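Local coordinates for copper homeostasis operon regulatory protein (Thermus thermophilus, PDB 3AAI) that probably represses copper-homeostasis genes by binding their regulatory DNA in a metal-dependent way, at residues A[28-31]-A[32-36]; A[37-41]-A[42-46]; A[61-64]-A[65-69]. All coordinates share one frame; numbering follows the deposited sequence.

Contact 1: A[28-31]-A[32-36]; sequences EGIL and RMLED
Leu31 meets Arg32 at its root, CB lying 3.1 Å from Arg32 N, a spacing that the chain itself imposes on neighbours. The leucine is directed away from residues 32-36 and packs on Leu20 of the second subunit. Arg32 touches the earlier turn at its root alone, CB lying 3.6 Å from Gly29 O; its chain then bends at chi3 (88°) and carries the guanidinium off.

Ile30 has its partner one helical turn on, in Leu34, through backbone and side chain alike. The amide of Leu34 donates to Ile30 O at an N to O distance of 3.1 Å, while methyl CG2 of Ile30 stands a loose 4.5 Å from CD1 of Leu34. Both residues also pack on Leu20 of the second subunit, and Ile30 also touches Gln47 and Leu48 of helix 41-69. This is the i to i+4 pattern of the alpha helix, here in the closing turns of helix 10-34. The same step recurs where Arg32 N reaches Glu28 O at 2.9 Å and where Met33 N reaches Gly29 O at 3.1 Å; the bond of Glu35 to Leu31 O is less certain.

Met33, a selenomethionine, has CG anti to the carbonyl carbon (chi1 -68°), which sets CG 3.2 Å from Gly29 O. SE is already 3.9 Å from that oxygen, and the chain then bends at chi3 and leads away to Asp43 and Gln47 of helix 41-69.

The example illustrates a division of labour in a helical bundle. The carbonyls of Glu28, Gly29 and Ile30 are met within the helix, aliphatic branches bury themselves against the partner subunit and helix 41-69, and two carboxylates find cationic partners outside residues 28-36: Glu28 makes a salt bridge with Lys24 of its own chain, Glu35 with Arg17 of the second subunit.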
# COMPACT_ATOMS: atom_id res chain seq x y z
N GLU A 28 -19.59 -5.35 -9.38
CA GLU A 28 -20.31 -5.74 -10.60
C GLU A 28 -20.45 -4.54 -11.54
O GLU A 28 -20.56 -4.71 -12.76
CB GLU A 28 -21.69 -6.29 -10.27
CG GLU A 28 -21.66 -7.54 -9.43
CD GLU A 28 -23.02 -8.20 -9.34
OE1 GLU A 28 -23.57 -8.55 -10.41
OE2 GLU A 28 -23.52 -8.37 -8.21
N GLY A 29 -20.48 -3.34 -10.97
CA GLY A 29 -20.58 -2.15 -11.79
C GLY A 29 -19.31 -1.98 -12.61
O GLY A 29 -19.36 -1.54 -13.76
N ILE A 30 -18.17 -2.32 -12.02
CA ILE A 30 -16.91 -2.19 -12.74
C ILE A 30 -16.89 -3.23 -13.85
O ILE A 30 -16.36 -3.00 -14.95
CB ILE A 30 -15.71 -2.40 -11.79
CG1 ILE A 30 -15.78 -1.38 -10.65
CG2 ILE A 30 -14.39 -2.23 -12.57
CD1 ILE A 30 -14.60 -1.41 -9.69
N LEU A 31 -17.48 -4.39 -13.56
CA LEU A 31 -17.59 -5.47 -14.51
C LEU A 31 -18.40 -5.02 -15.72
O LEU A 31 -18.04 -5.33 -16.86
CB LEU A 31 -18.26 -6.68 -13.86
CG LEU A 31 -17.36 -7.66 -13.13
CD1 LEU A 31 -18.20 -8.67 -12.37
CD2 LEU A 31 -16.46 -8.37 -14.14
N ARG A 32 -19.50 -4.30 -15.48
CA ARG A 32 -20.34 -3.83 -16.57
C ARG A 32 -19.59 -2.80 -17.41
O ARG A 32 -19.71 -2.78 -18.64
CB ARG A 32 -21.64 -3.20 -16.05
CG ARG A 32 -22.77 -3.20 -17.08
CD ARG A 32 -24.03 -2.55 -16.56
NE ARG A 32 -24.02 -1.11 -16.81
CZ ARG A 32 -24.57 -0.54 -17.88
NH1 ARG A 32 -25.18 -1.29 -18.79
NH2 ARG A 32 -24.47 0.76 -18.04
N MSE A 33 -18.82 -1.94 -16.75
CA MSE A 33 -18.04 -0.92 -17.43
C MSE A 33 -17.07 -1.56 -18.42
O MSE A 33 -16.93 -1.11 -19.55
CB MSE A 33 -17.25 -0.09 -16.42
CG MSE A 33 -18.11 0.78 -15.52
SE MSE A 33 -17.07 1.65 -14.14
CE MSE A 33 -16.39 3.15 -15.17
N LEU A 34 -16.41 -2.63 -17.98
CA LEU A 34 -15.45 -3.33 -18.83
C LEU A 34 -16.13 -4.12 -19.93
O LEU A 34 -15.58 -4.26 -21.02
CB LEU A 34 -14.57 -4.26 -17.98
CG LEU A 34 -13.54 -3.50 -17.13
CD1 LEU A 34 -12.87 -4.44 -16.17
CD2 LEU A 34 -12.52 -2.85 -18.05
N GLU A 35 -17.33 -4.63 -19.67
CA GLU A 35 -18.04 -5.40 -20.68
C GLU A 35 -18.54 -4.47 -21.78
O GLU A 35 -19.26 -4.87 -22.69
CB GLU A 35 -19.21 -6.16 -20.06
CG GLU A 35 -18.75 -7.15 -18.99
CD GLU A 35 -19.89 -7.94 -18.39
OE1 GLU A 35 -20.90 -7.32 -17.99
OE2 GLU A 35 -19.78 -9.18 -18.29
N ASP A 36 -18.15 -3.20 -21.68
CA ASP A 36 -18.50 -2.21 -22.67
C ASP A 36 -17.26 -2.02 -23.54
O ASP A 36 -16.16 -1.88 -23.02
CB ASP A 36 -18.87 -0.89 -21.99
CG ASP A 36 -19.18 0.22 -22.98
OD1 ASP A 36 -19.57 1.32 -22.54
OD2 ASP A 36 -19.03 -0.01 -24.20

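Contact 2: A[37-41]-A[42-46]; sequences EKVYC and VDVLK
Tyr40 and Asp43 approach each other at their roots, not by their flat groups: CB of Tyr40 lies 3.9 Å from CB of Asp43, while residues 42-46 put nothing over either face of the phenol ring or at its edges. CG of Tyr40 is anti to its carbonyl carbon (chi1 -71°), which sends the ring off the helix start, where His5 of the second subunit packs on the residue. Asp43, its CG anti to the backbone N (chi1 -170°), also lies against Met33 of helix 10-34.

The backbone of Tyr40 is more engaged than its ring. Tyr40 occupies the N-cap position of helix 41-69, and its carbonyl accepts the first i to i+4 bond, from Val44 N at 3.0 Å from Tyr40 O. The same oxygen also takes a weak bond from Asp43 N, bent to 120° at the hydrogen. The regular pattern continues from there: Leu45 N follows at 2.9 Å from Cys41 O, and CG of Leu45 settles 3.2 Å from the same oxygen.

What precedes is a short extended piece, Lys38 and Val39, which pairs antiparallel with a strand of the second subunit, so that a small sheet bridges the two chains. Val39 folds back on the helix it leads into. Its CG1 presses on CG2 of Val44 at 3.5 Å, tighter than usual for two methyls. That same Val44 methyl lies 3.6 Å from Tyr40 O, over the first turn.

Cys41 and Val42 both pack on His66 of the second subunit; the meeting of cysteine and histidine across the interface is consistent with the intersubunit copper sites of CsoR repressors.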
# COMPACT_ATOMS: atom_id res chain seq x y z
N GLU A 37 -17.45 -2.05 -24.85
CA GLU A 37 -16.33 -1.90 -25.77
C GLU A 37 -15.58 -0.59 -25.54
O GLU A 37 -14.35 -0.55 -25.61
CB GLU A 37 -16.84 -2.00 -27.21
CG GLU A 37 -17.54 -3.33 -27.49
CD GLU A 37 -17.95 -3.50 -28.94
OE1 GLU A 37 -18.49 -4.57 -29.28
OE2 GLU A 37 -17.72 -2.56 -29.74
N LYS A 38 -16.32 0.47 -25.24
CA LYS A 38 -15.72 1.77 -24.98
C LYS A 38 -15.57 1.92 -23.47
O LYS A 38 -16.54 1.79 -22.73
CB LYS A 38 -16.62 2.88 -25.53
CG LYS A 38 -17.02 2.65 -26.99
CD LYS A 38 -15.80 2.53 -27.88
CE LYS A 38 -16.18 2.21 -29.32
NZ LYS A 38 -14.99 2.21 -30.21
N VAL A 39 -14.34 2.19 -23.02
CA VAL A 39 -14.07 2.32 -21.59
C VAL A 39 -13.28 3.56 -21.18
O VAL A 39 -12.33 3.97 -21.86
CB VAL A 39 -13.30 1.08 -21.08
CG1 VAL A 39 -13.05 1.20 -19.58
CG2 VAL A 39 -14.08 -0.19 -21.40
N TYR A 40 -13.67 4.14 -20.05
CA TYR A 40 -13.00 5.31 -19.50
C TYR A 40 -12.00 4.82 -18.46
O TYR A 40 -12.33 4.70 -17.27
CB TYR A 40 -14.03 6.24 -18.86
CG TYR A 40 -14.92 6.94 -19.87
CD1 TYR A 40 -14.46 8.05 -20.58
CD2 TYR A 40 -16.21 6.47 -20.13
CE1 TYR A 40 -15.25 8.67 -21.54
CE2 TYR A 40 -17.01 7.09 -21.10
CZ TYR A 40 -16.52 8.18 -21.79
OH TYR A 40 -17.30 8.80 -22.75
N CYS A 41 -10.79 4.53 -18.90
CA CYS A 41 -9.73 4.02 -18.03
C CYS A 41 -9.61 4.70 -16.68
O CYS A 41 -9.53 4.03 -15.65
CB CYS A 41 -8.38 4.10 -18.75
SG CYS A 41 -8.20 2.93 -20.08
N VAL A 42 -9.59 6.03 -16.68
CA VAL A 42 -9.48 6.78 -15.45
C VAL A 42 -10.65 6.55 -14.50
O VAL A 42 -10.45 6.47 -13.29
CB VAL A 42 -9.35 8.30 -15.73
CG1 VAL A 42 -9.29 9.07 -14.42
CG2 VAL A 42 -8.10 8.57 -16.56
N ASP A 43 -11.86 6.44 -15.04
CA ASP A 43 -13.02 6.21 -14.19
C ASP A 43 -12.94 4.80 -13.62
O ASP A 43 -13.26 4.57 -12.46
CB ASP A 43 -14.33 6.39 -14.96
CG ASP A 43 -15.56 6.40 -14.04
OD1 ASP A 43 -15.49 7.02 -12.96
OD2 ASP A 43 -16.60 5.81 -14.40
N VAL A 44 -12.50 3.86 -14.44
CA VAL A 44 -12.35 2.48 -13.99
C VAL A 44 -11.32 2.41 -12.87
O VAL A 44 -11.51 1.69 -11.89
CB VAL A 44 -11.93 1.54 -15.15
CG1 VAL A 44 -11.51 0.17 -14.60
CG2 VAL A 44 -13.10 1.36 -16.10
N LEU A 45 -10.22 3.15 -13.01
CA LEU A 45 -9.18 3.16 -11.98
C LEU A 45 -9.76 3.73 -10.69
O LEU A 45 -9.50 3.23 -9.60
CB LEU A 45 -7.97 3.98 -12.41
CG LEU A 45 -7.14 3.40 -13.57
CD1 LEU A 45 -5.95 4.32 -13.85
CD2 LEU A 45 -6.67 1.99 -13.22
N LYS A 46 -10.56 4.78 -10.83
CA LYS A 46 -11.19 5.40 -9.67
C LYS A 46 -12.21 4.48 -9.01
O LYS A 46 -12.31 4.44 -7.78
CB LYS A 46 -11.88 6.71 -10.07
CG LYS A 46 -10.91 7.86 -10.31
CD LYS A 46 -11.65 9.18 -10.48
CE LYS A 46 -10.69 10.33 -10.72
NZ LYS A 46 -11.43 11.60 -10.92

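Contact 3: A[61-64]-A[65-69]; sequences MVLR and AHLKD
Arg64 O and Lys68 N form a short, straight bond: 2.8 Å, with 172° at the hydrogen. Leu67 N reaches Leu63 O at the same length, though less straight, and both belong to the unbroken i to i+4 series near the C-terminal end of helix 41-69.

On one flank Leu63 and Leu67 interlock. CD1 of Leu63 lies 3.8 Å from CG of Leu67, whose CD1 in turn stands 3.8 Å from CG of Leu63. This pair joins the helix to helix 80-91, through Leu87, and to the third subunit, whose Leu87 packs on Leu67 and whose Met88 packs on Leu63. A serine in place of Leu67 would probably open a gap between Leu63 and the two Leu87 side chains, weakening the apolar seam between subunits.

His66 also touches Leu87 of its own chain, and its ring meets that of His70 edge-to-face.

Opposite in character is the pair Arg64 and Lys68. Their aliphatic parts touch, CG of Arg64 3.5 Å from CE of Lys68, and the last bend of the lysine (chi4 -58°) leaves NZ at the edge of the guanidinium, 4.4 Å from NH1. Two positive groups so near are likely to make protonation of the lysine somewhat costlier; Glu60, in a long and weak ion pair with Arg64, may ease this.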
# COMPACT_ATOMS: atom_id res chain seq x y z
N MSE A 61 -12.65 -2.33 10.46
CA MSE A 61 -13.65 -2.62 11.48
C MSE A 61 -13.38 -3.95 12.16
O MSE A 61 -13.41 -4.06 13.38
CB MSE A 61 -15.04 -2.64 10.85
CG MSE A 61 -16.07 -3.39 11.65
SE MSE A 61 -17.75 -3.38 10.74
CE MSE A 61 -18.48 -1.80 11.57
N VAL A 62 -13.12 -4.98 11.35
CA VAL A 62 -12.84 -6.31 11.87
C VAL A 62 -11.57 -6.30 12.71
O VAL A 62 -11.53 -6.89 13.79
CB VAL A 62 -12.73 -7.34 10.72
CG1 VAL A 62 -12.34 -8.71 11.27
CG2 VAL A 62 -14.07 -7.43 9.99
N LEU A 63 -10.52 -5.62 12.24
CA LEU A 63 -9.28 -5.55 13.00
C LEU A 63 -9.52 -4.90 14.36
O LEU A 63 -9.13 -5.45 15.40
CB LEU A 63 -8.22 -4.74 12.24
CG LEU A 63 -6.93 -4.45 13.01
CD1 LEU A 63 -6.25 -5.76 13.41
CD2 LEU A 63 -5.99 -3.61 12.16
N ARG A 64 -10.17 -3.74 14.35
CA ARG A 64 -10.47 -2.99 15.57
C ARG A 64 -11.15 -3.87 16.63
O ARG A 64 -10.70 -3.93 17.77
CB ARG A 64 -11.35 -1.78 15.22
CG ARG A 64 -11.56 -0.79 16.36
CD ARG A 64 -12.46 0.36 15.92
NE ARG A 64 -11.82 1.24 14.94
CZ ARG A 64 -11.04 2.27 15.25
NH1 ARG A 64 -10.80 2.56 16.52
NH2 ARG A 64 -10.49 2.99 14.29
N ALA A 65 -12.23 -4.54 16.25
CA ALA A 65 -12.95 -5.40 17.19
C ALA A 65 -12.01 -6.48 17.71
O ALA A 65 -11.98 -6.78 18.91
CB ALA A 65 -14.16 -6.04 16.50
N HIS A 66 -11.23 -7.07 16.80
CA HIS A 66 -10.27 -8.10 17.14
C HIS A 66 -9.30 -7.56 18.20
O HIS A 66 -8.98 -8.25 19.17
CB HIS A 66 -9.50 -8.52 15.88
CG HIS A 66 -8.53 -9.65 16.09
ND1 HIS A 66 -8.94 -10.94 16.35
CD2 HIS A 66 -7.18 -9.69 16.02
CE1 HIS A 66 -7.87 -11.72 16.43
NE2 HIS A 66 -6.80 -10.99 16.23
N LEU A 67 -8.85 -6.33 18.01
CA LEU A 67 -7.91 -5.71 18.95
C LEU A 67 -8.55 -5.33 20.29
O LEU A 67 -7.98 -5.62 21.34
CB LEU A 67 -7.26 -4.48 18.32
CG LEU A 67 -6.44 -4.72 17.05
CD1 LEU A 67 -5.89 -3.40 16.55
CD2 LEU A 67 -5.30 -5.70 17.34
N LYS A 68 -9.71 -4.69 20.25
CA LYS A 68 -10.39 -4.29 21.48
C LYS A 68 -10.52 -5.48 22.41
O LYS A 68 -10.46 -5.34 23.63
CB LYS A 68 -11.77 -3.72 21.17
CG LYS A 68 -11.77 -2.40 20.44
CD LYS A 68 -13.18 -1.89 20.22
CE LYS A 68 -13.18 -0.59 19.42
NZ LYS A 68 -12.39 0.47 20.09
N ASP A 69 -10.69 -6.65 21.81
CA ASP A 69 -10.85 -7.89 22.55
C ASP A 69 -9.57 -8.30 23.28
O ASP A 69 -9.61 -8.71 24.44
CB ASP A 69 -11.26 -9.00 21.59
CG ASP A 69 -11.65 -10.27 22.30
OD1 ASP A 69 -10.81 -10.83 23.03
OD2 ASP A 69 -12.81 -10.71 22.12

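How the contacts relate
From the N terminus the three contacts follow in series, none nested in or crossing another, and each is a run of consecutive residues, so none closes a long loop. Contact 1 ends helix 10-34; contact 2 carries the chain through strand 38-39 into helix 41-69, and together they make the hairpin turn between the two long helices. They touch there, Met33 O lying 3.5 Å from CG2 of Val39. Contact 3 sits near the far end of helix 41-69, its centre about 35 Å from that of contact 2 and on the opposite side of the chain's centre. All three meet the second subunit; contact 3 also meets the third.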